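Local coordinates for Two-component system response regulator/GGDEF domain protein (Aeromonas salmonicida, PDB 3LUF) that probably makes cyclic di-GMP from two GTP molecules through its GGDEF domain, its two receiver domains each binding a magnesium ion, at residues V97-M102 with L109-G114. Sequence-based numbering, arbitrary orientation.
Sequences VLDYVM and LQYAVG
Val-101 lies over Ala-112 where strand 99-102, an outermost strand of the parallel five-stranded sheet, meets helix 106-122 in the first CheY-like receiver domain, the CA atoms of the two residues 5.9 Å apart. The axes of strand 99-102 and of helix residues 109-114 approach to 6.8 Å, their N-to-C directions 139° apart, as expected for a strand whose chain turns back into the helix packed on the sheet. Both methyls of Val-101 straddle the small side chain of Ala-112, CG1 and CG2 each lying 3.6 Å from its CB. CG1 also lies 4.2 Å from Leu-109 CA, while CG2 meets the ring edge of Tyr-111 at CD2. Leu-109 continues the apolar layer to Met-19 and Leu-20 of helix 14-27. With CG anti to the backbone N (chi1 -179°), the Tyr-111 ring reaches back along the strand to Asp-99, whose carboxylate stands nearly perpendicular to it, the planes 85° apart. Asp-99 is shared further: Gln-236 NE2, from helix 232-248, donates to OD2, and Lys-219 of the second subunit forms a salt bridge with OD1, joining this edge strand to that subunit. The hydroxyl OH of Tyr-111 donates to the syn lone pair of Asp-99 OD2 at 2.7 Å.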
# COMPACT_ATOMS: atom_id res chain seq x y z
N VAL B 97 12.76 9.40 19.58
CA VAL B 97 11.52 8.65 19.72
C VAL B 97 11.25 7.93 18.38
O VAL B 97 11.48 8.48 17.30
CB VAL B 97 10.41 9.63 20.06
CG1 VAL B 97 9.06 8.99 20.00
CG2 VAL B 97 10.64 10.25 21.45
N LEU B 98 10.75 6.70 18.46
CA LEU B 98 10.43 5.89 17.30
C LEU B 98 9.22 6.41 16.53
O LEU B 98 9.26 6.53 15.28
CB LEU B 98 10.12 4.48 17.80
CG LEU B 98 10.15 3.25 16.93
CD1 LEU B 98 10.35 2.03 17.83
CD2 LEU B 98 8.86 3.12 16.12
N ASP B 99 8.13 6.68 17.26
CA ASP B 99 6.86 7.08 16.67
C ASP B 99 5.99 7.60 17.83
O ASP B 99 6.44 7.61 18.98
CB ASP B 99 6.23 5.86 15.97
CG ASP B 99 5.12 6.21 14.98
OD1 ASP B 99 4.82 7.42 14.78
OD2 ASP B 99 4.55 5.26 14.39
N TYR B 100 4.79 8.06 17.53
CA TYR B 100 3.83 8.38 18.58
C TYR B 100 2.47 7.78 18.25
O TYR B 100 2.18 7.47 17.09
CB TYR B 100 3.70 9.89 18.82
CG TYR B 100 3.20 10.66 17.63
CD1 TYR B 100 1.86 11.02 17.52
CD2 TYR B 100 4.08 11.01 16.59
CE1 TYR B 100 1.41 11.73 16.40
CE2 TYR B 100 3.64 11.70 15.48
CZ TYR B 100 2.32 12.05 15.39
OH TYR B 100 1.91 12.74 14.27
N VAL B 101 1.66 7.63 19.29
CA VAL B 101 0.32 7.07 19.19
C VAL B 101 -0.62 8.10 19.78
O VAL B 101 -0.38 8.61 20.87
CB VAL B 101 0.20 5.74 19.98
CG1 VAL B 101 -1.24 5.23 20.01
CG2 VAL B 101 1.09 4.69 19.35
N MSE B 102 -1.67 8.44 19.04
CA MSE B 102 -2.70 9.30 19.61
C MSE B 102 -3.56 8.51 20.59
O MSE B 102 -3.97 7.38 20.28
CB MSE B 102 -3.59 9.88 18.50
CG MSE B 102 -2.85 10.74 17.50
SE MSE B 102 -1.96 12.33 18.26
CE MSE B 102 -3.36 13.15 19.28
N LEU B 109 -6.02 4.61 19.70
CA LEU B 109 -5.13 3.68 20.43
C LEU B 109 -4.85 2.43 19.66
O LEU B 109 -3.79 1.84 19.80
CB LEU B 109 -5.76 3.28 21.78
CG LEU B 109 -5.61 4.22 22.93
CD1 LEU B 109 -6.39 3.55 24.11
CD2 LEU B 109 -4.11 4.53 23.28
N GLN B 110 -5.81 2.00 18.84
CA GLN B 110 -5.65 0.81 18.06
C GLN B 110 -4.38 0.88 17.19
O GLN B 110 -3.77 -0.14 16.92
CB GLN B 110 -6.89 0.57 17.19
CG GLN B 110 -6.93 -0.76 16.51
CD GLN B 110 -6.94 -1.93 17.47
OE1 GLN B 110 -7.37 -1.82 18.63
NE2 GLN B 110 -6.49 -3.06 16.99
N TYR B 111 -3.98 2.08 16.77
CA TYR B 111 -2.72 2.23 16.02
C TYR B 111 -1.52 1.58 16.76
O TYR B 111 -0.64 0.95 16.14
CB TYR B 111 -2.43 3.72 15.74
CG TYR B 111 -1.16 3.98 14.96
CD1 TYR B 111 -1.15 3.95 13.55
CD2 TYR B 111 0.03 4.25 15.62
CE1 TYR B 111 0.05 4.20 12.82
CE2 TYR B 111 1.20 4.49 14.92
CZ TYR B 111 1.21 4.46 13.54
OH TYR B 111 2.40 4.71 12.90
N ALA B 112 -1.47 1.74 18.07
CA ALA B 112 -0.36 1.21 18.88
C ALA B 112 -0.28 -0.33 18.77
O ALA B 112 0.80 -0.95 18.78
CB ALA B 112 -0.53 1.68 20.33
N VAL B 113 -1.44 -0.96 18.62
CA VAL B 113 -1.53 -2.43 18.59
C VAL B 113 -0.88 -2.99 17.32
O VAL B 113 0.00 -3.86 17.36
CB VAL B 113 -3.01 -2.91 18.71
CG1 VAL B 113 -3.07 -4.43 18.68
CG2 VAL B 113 -3.66 -2.37 19.97
N GLY B 114 -1.28 -2.46 16.17
CA GLY B 114 -0.67 -2.84 14.91
C GLY B 114 0.80 -2.50 14.88
O GLY B 114 1.58 -3.27 14.36